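Local coordinates for protein Methylcobalamin\: coenzyme M methyltransferase (Methanosarcina mazei, PDB 4AY7) that transfers the methyl group of a methylated corrinoid to coenzyme M in methanogenesis, as a zinc-dependent TIM-barrel methyltransferase of the uroporphyrinogen decarboxylase family, at residues L181-D186 with F227-R231; S192-N197 with K234-N240. One frame throughout, in Å; residues are numbered along the deposited sequence.

Contact 1. Residues L181-D186 with F227-R231; sequences LEQALD and FLKSR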
loop_
_atom_site.group_PDB
_atom_site.type_symbol
_atom_site.label_atom_id
_atom_site.label_comp_id
_atom_site.label_asym_id
_atom_site.label_seq_id
_atom_site.Cartn_x
_atom_site.Cartn_y
_atom_site.Cartn_z
ATOM N N LEU A 181 -12.149 -21.326 -3.062
ATOM C CA LEU A 181 -11.969 -19.990 -2.542
ATOM C C LEU A 181 -11.088 -19.953 -1.270
ATOM O O LEU A 181 -10.080 -19.197 -1.216
ATOM C CB LEU A 181 -13.297 -19.320 -2.243
ATOM C CG LEU A 181 -13.099 -17.841 -1.973
ATOM C CD1 LEU A 181 -13.319 -17.013 -3.223
ATOM C CD2 LEU A 181 -14.089 -17.392 -0.896
ATOM N N GLU A 182 -11.448 -20.762 -0.266
ATOM C CA GLU A 182 -10.627 -20.829 0.939
ATOM C C GLU A 182 -9.247 -21.386 0.823
ATOM O O GLU A 182 -8.315 -20.866 1.445
ATOM C CB GLU A 182 -11.347 -21.564 2.073
ATOM C CG GLU A 182 -12.520 -20.787 2.633
ATOM C CD GLU A 182 -13.026 -21.462 3.912
ATOM O OE1 GLU A 182 -12.214 -21.762 4.846
ATOM O OE2 GLU A 182 -14.228 -21.758 3.939
ATOM N N GLN A 183 -9.072 -22.394 -0.020
ATOM C CA GLN A 183 -7.718 -22.910 -0.251
ATOM C C GLN A 183 -6.826 -21.850 -0.867
ATOM O O GLN A 183 -5.684 -21.693 -0.446
ATOM C CB GLN A 183 -7.759 -24.125 -1.149
ATOM C CG GLN A 183 -6.448 -24.840 -1.128
ATOM C CD GLN A 183 -6.468 -26.065 -2.002
ATOM O OE1 GLN A 183 -7.546 -26.547 -2.468
ATOM N NE2 GLN A 183 -5.280 -26.617 -2.203
ATOM N N ALA A 184 -7.348 -21.113 -1.849
ATOM C CA ALA A 184 -6.549 -20.033 -2.469
ATOM C C ALA A 184 -6.165 -18.907 -1.518
ATOM O O ALA A 184 -5.012 -18.413 -1.500
ATOM C CB ALA A 184 -7.296 -19.477 -3.681
ATOM N N LEU A 185 -7.150 -18.457 -0.746
ATOM C CA LEU A 185 -6.933 -17.461 0.284
ATOM C C LEU A 185 -5.891 -17.928 1.264
ATOM O O LEU A 185 -4.990 -17.184 1.566
ATOM C CB LEU A 185 -8.243 -17.172 0.999
ATOM C CG LEU A 185 -9.225 -16.377 0.127
ATOM C CD1 LEU A 185 -10.623 -16.351 0.757
ATOM C CD2 LEU A 185 -8.722 -14.948 -0.015
ATOM N N ASP A 186 -5.903 -19.197 1.657
ATOM C CA ASP A 186 -4.903 -19.685 2.571
ATOM C C ASP A 186 -3.504 -19.717 2.008
ATOM O O ASP A 186 -2.554 -19.328 2.693
ATOM C CB ASP A 186 -5.305 -21.085 3.146
ATOM C CG ASP A 186 -6.526 -20.981 4.146
ATOM O OD1 ASP A 186 -6.883 -19.843 4.566
ATOM O OD2 ASP A 186 -7.136 -22.030 4.438
ATOM N N PHE A 227 -15.285 -14.541 4.652
ATOM C CA PHE A 227 -14.023 -15.155 4.153
ATOM C C PHE A 227 -12.732 -14.350 4.211
ATOM O O PHE A 227 -11.645 -14.928 4.393
ATOM C CB PHE A 227 -14.145 -15.589 2.689
ATOM C CG PHE A 227 -15.336 -16.460 2.396
ATOM C CD1 PHE A 227 -15.376 -17.751 2.830
ATOM C CD2 PHE A 227 -16.408 -15.958 1.656
ATOM C CE1 PHE A 227 -16.484 -18.532 2.550
ATOM C CE2 PHE A 227 -17.525 -16.718 1.401
ATOM C CZ PHE A 227 -17.561 -18.001 1.832
ATOM N N LEU A 228 -12.842 -13.032 4.048
ATOM C CA LEU A 228 -11.654 -12.177 3.831
ATOM C C LEU A 228 -11.074 -11.693 5.126
ATOM O O LEU A 228 -9.862 -11.730 5.309
ATOM C CB LEU A 228 -12.022 -11.064 2.889
ATOM C CG LEU A 228 -12.698 -11.456 1.561
ATOM C CD1 LEU A 228 -12.872 -10.213 0.635
ATOM C CD2 LEU A 228 -11.961 -12.635 0.840
ATOM N N LYS A 229 -11.928 -11.268 6.063
ATOM C CA LYS A 229 -11.494 -10.683 7.328
ATOM C C LYS A 229 -10.502 -11.592 8.062
ATOM O O LYS A 229 -9.468 -11.119 8.528
ATOM C CB LYS A 229 -12.726 -10.430 8.205
ATOM C CG LYS A 229 -12.455 -9.655 9.454
ATOM C CD LYS A 229 -13.796 -9.226 10.062
ATOM C CE LYS A 229 -13.681 -8.951 11.528
ATOM N NZ LYS A 229 -14.801 -8.063 12.049
ATOM N N SER A 230 -10.813 -12.887 8.132
ATOM C CA SER A 230 -9.934 -13.813 8.862
ATOM C C SER A 230 -8.540 -13.929 8.302
ATOM O O SER A 230 -7.570 -14.039 9.095
ATOM C CB SER A 230 -10.555 -15.226 9.067
ATOM O OG SER A 230 -10.729 -15.827 7.794
ATOM N N ARG A 231 -8.400 -13.831 6.965
ATOM C CA ARG A 231 -7.095 -13.867 6.410
ATOM C C ARG A 231 -6.345 -12.596 6.652
ATOM O O ARG A 231 -5.146 -12.620 6.935
ATOM C CB ARG A 231 -7.109 -14.254 4.893
ATOM C CG ARG A 231 -7.372 -15.736 4.618
ATOM C CD ARG A 231 -8.856 -16.143 4.653
ATOM N NE ARG A 231 -8.998 -17.597 4.601
ATOM C CZ ARG A 231 -10.131 -18.271 4.682
ATOM N NH1 ARG A 231 -11.293 -17.678 4.849
ATOM N NH2 ARG A 231 -10.068 -19.612 4.706
#
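L181-D186 and F227-R231 run side by side in the same sense, their helix axes 10.7 Å apart at closest approach and inclined by 23°, with L185 level with R231 and E182 level with F227. The R231 chain bends at chi2 and carries its guanidinium across L185, whose CB lies 3.7 Å from R231 NE. The guanidinium is gripped around its rim by three acceptors near its plane. R231 NE, 3.1 Å from D186 OD1, and R231 NH2 both bond this oxygen side-on, from one face of the carboxylate. R231 NH2 also meets E182 OE1 at 3.0 Å in a salt bridge with a 162° N-H...O angle, on the anti side and 27° out of the carboxylate plane. R231 NH1 donates to F227 O over 2.8 Å, using a carbonyl lone pair one turn back in its own helix. These bonds fix the rotation of the group. Beside this network, L181 CD2 sits over one face of the F227 ring, a CH-pi contact 3.8 Å from the centroid, while L185 CD1 packs against L228 CD2. Helix 157-165 touches both L185 and L228, and F170 of helix 167-176 packs against L181 and L185.

Contact 2. Residues S192-N197 with K234-N240; sequences SIIYAN and KFASSVN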
loop_
_atom_site.group_PDB
_atom_site.type_symbol
_atom_site.label_atom_id
_atom_site.label_comp_id
_atom_site.label_asym_id
_atom_site.label_seq_id
_atom_site.Cartn_x
_atom_site.Cartn_y
_atom_site.Cartn_z
ATOM N N SER A 192 1.941 -14.247 1.436
ATOM C CA SER A 192 1.952 -12.796 1.798
ATOM C C SER A 192 2.765 -12.547 3.062
ATOM O O SER A 192 3.572 -11.632 3.126
ATOM C CB SER A 192 0.495 -12.276 1.942
ATOM O OG SER A 192 -0.062 -12.136 0.617
ATOM N N ILE A 193 2.589 -13.407 4.052
ATOM C CA ILE A 193 3.247 -13.212 5.341
ATOM C C ILE A 193 4.751 -13.429 5.149
ATOM O O ILE A 193 5.601 -12.649 5.666
ATOM C CB ILE A 193 2.679 -14.217 6.357
ATOM C CG1 ILE A 193 1.284 -13.796 6.696
ATOM C CG2 ILE A 193 3.610 -14.369 7.533
ATOM C CD1 ILE A 193 0.521 -14.862 7.425
ATOM N N ILE A 194 5.089 -14.462 4.390
ATOM C CA ILE A 194 6.506 -14.773 4.114
ATOM C C ILE A 194 7.215 -13.562 3.470
ATOM O O ILE A 194 8.326 -13.198 3.852
ATOM C CB ILE A 194 6.686 -16.017 3.245
ATOM C CG1 ILE A 194 6.277 -17.300 4.022
ATOM C CG2 ILE A 194 8.146 -16.111 2.719
ATOM C CD1 ILE A 194 5.979 -18.545 3.195
ATOM N N TYR A 195 6.609 -13.009 2.443
ATOM C CA TYR A 195 7.217 -11.859 1.705
ATOM C C TYR A 195 7.269 -10.624 2.582
ATOM O O TYR A 195 8.299 -9.948 2.681
ATOM C CB TYR A 195 6.386 -11.577 0.473
ATOM C CG TYR A 195 6.828 -10.374 -0.368
ATOM C CD1 TYR A 195 8.171 -10.067 -0.551
ATOM C CD2 TYR A 195 5.893 -9.566 -0.982
ATOM C CE1 TYR A 195 8.579 -8.977 -1.323
ATOM C CE2 TYR A 195 6.268 -8.496 -1.826
ATOM C CZ TYR A 195 7.626 -8.199 -1.969
ATOM O OH TYR A 195 8.033 -7.133 -2.717
ATOM N N ALA A 196 6.167 -10.340 3.265
ATOM C CA ALA A 196 6.115 -9.181 4.192
ATOM C C ALA A 196 7.249 -9.241 5.248
ATOM O O ALA A 196 7.982 -8.289 5.415
ATOM C CB ALA A 196 4.738 -9.116 4.875
ATOM N N ASN A 197 7.401 -10.369 5.938
ATOM C CA ASN A 197 8.482 -10.528 6.856
ATOM C C ASN A 197 9.845 -10.413 6.306
ATOM O O ASN A 197 10.774 -9.937 7.000
ATOM C CB ASN A 197 8.298 -11.795 7.738
ATOM C CG ASN A 197 7.188 -11.648 8.789
ATOM O OD1 ASN A 197 7.005 -10.598 9.316
ATOM N ND2 ASN A 197 6.449 -12.724 9.074
ATOM N N LYS A 234 -5.069 -12.701 10.024
ATOM C CA LYS A 234 -3.915 -13.590 10.147
ATOM C C LYS A 234 -2.671 -12.910 9.640
ATOM O O LYS A 234 -1.571 -13.059 10.220
ATOM C CB LYS A 234 -4.139 -14.875 9.405
ATOM C CG LYS A 234 -3.040 -15.898 9.597
ATOM C CD LYS A 234 -3.359 -17.100 8.719
ATOM C CE LYS A 234 -2.405 -18.267 8.959
ATOM N NZ LYS A 234 -2.276 -18.485 10.439
ATOM N N PHE A 235 -2.809 -12.170 8.521
ATOM C CA PHE A 235 -1.663 -11.413 8.042
ATOM C C PHE A 235 -1.122 -10.430 9.076
ATOM O O PHE A 235 0.099 -10.404 9.373
ATOM C CB PHE A 235 -2.081 -10.633 6.781
ATOM C CG PHE A 235 -0.980 -9.820 6.186
ATOM C CD1 PHE A 235 -0.775 -8.534 6.575
ATOM C CD2 PHE A 235 -0.151 -10.380 5.186
ATOM C CE1 PHE A 235 0.231 -7.758 6.007
ATOM C CE2 PHE A 235 0.873 -9.637 4.634
ATOM C CZ PHE A 235 1.072 -8.310 5.066
ATOM N N ALA A 236 -2.016 -9.590 9.610
ATOM C CA ALA A 236 -1.612 -8.495 10.517
ATOM C C ALA A 236 -1.006 -9.106 11.741
ATOM O O ALA A 236 0.024 -8.641 12.231
ATOM C CB ALA A 236 -2.781 -7.648 10.921
ATOM N N SER A 237 -1.567 -10.230 12.179
ATOM C CA SER A 237 -1.000 -10.834 13.390
ATOM C C SER A 237 0.340 -11.534 13.205
ATOM O O SER A 237 1.064 -11.763 14.171
ATOM C CB SER A 237 -2.036 -11.705 14.084
ATOM O OG SER A 237 -2.201 -12.903 13.358
ATOM N N SER A 238 0.637 -11.972 11.987
ATOM C CA SER A 238 1.831 -12.767 11.729
ATOM C C SER A 238 3.041 -11.977 11.222
ATOM O O SER A 238 4.161 -12.513 11.120
ATOM C CB SER A 238 1.463 -13.814 10.703
ATOM O OG SER A 238 0.304 -14.584 11.102
ATOM N N VAL A 239 2.779 -10.765 10.775
ATOM C CA VAL A 239 3.799 -9.874 10.221
ATOM C C VAL A 239 4.451 -9.069 11.342
ATOM O O VAL A 239 3.764 -8.418 12.154
ATOM C CB VAL A 239 3.180 -8.961 9.169
ATOM C CG1 VAL A 239 4.170 -7.893 8.688
ATOM C CG2 VAL A 239 2.779 -9.814 7.972
ATOM N N ASN A 240 5.773 -9.104 11.352
ATOM C CA ASN A 240 6.597 -8.590 12.453
ATOM C C ASN A 240 6.910 -7.100 12.350
ATOM O O ASN A 240 8.031 -6.680 12.534
ATOM C CB ASN A 240 7.866 -9.473 12.555
ATOM C CG ASN A 240 7.477 -10.907 12.935
ATOM O OD1 ASN A 240 6.684 -11.075 13.824
ATOM N ND2 ASN A 240 7.924 -11.867 12.232
#
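N197 clamps the backbone where helix 221-238 ends, its amide making two hydrogen bonds there. N197 ND2 donates to S238 O at 3.1 Å in an almost straight bond (179°), the acceptor lying in the amide plane. N197 OD1 accepts from N240 N at 2.8 Å, in the plane of the side-chain carbonyl. The pair brackets V239, the first residue to leave helical geometry; an alanine in place of N197 would probably leave S238 O and N240 N without these partners and let the turn shift. A196 CB touches V239 CG2 at 3.7 Å and F235 CZ at 3.8 Å. F235 CG stands anti to the backbone N (chi1 -180°), turning the ring toward helix 178-202 and bringing CE2 to 3.8 Å from S192 CB. V239 CG2 covers the centre of one ring face. Segments 192-197 and 234-238 run in the same sense with a crossing angle of -33°; their helices are neighbours on the outside of the TIM barrel, joined through strand 206-210 in an alpha-beta-alpha succession. I193 lays CD1 against S238 CB, 3.6 Å away. S238 is steadied by its OG, which donates to K234 O one turn back at 2.6 Å. Farther out, M154 of strand 150-155 backs S192, A196 and F235, and I207 of strand 206-210 meets A196 and V239.

Both contacts join helix 178-202 to helix 221-238, in the same order along each, so the two helices, running in the same sense, are held at two levels whose centres lie 14 Å apart. Contact 1, about 20 Å from the centre of the chain, adds a salt-bridge network to its apolar packing, whereas contact 2, about 14 Å from that centre, pairs apolar packing with an amide-to-backbone clamp. Contact 1 is away from the annotated sites. Contact 2 comes closer: the side chains of F235 and H246, a zinc ligand together with C248 and C325, are about 11 Å apart, and N240 leads almost directly into strand 242-246, which ends at H246.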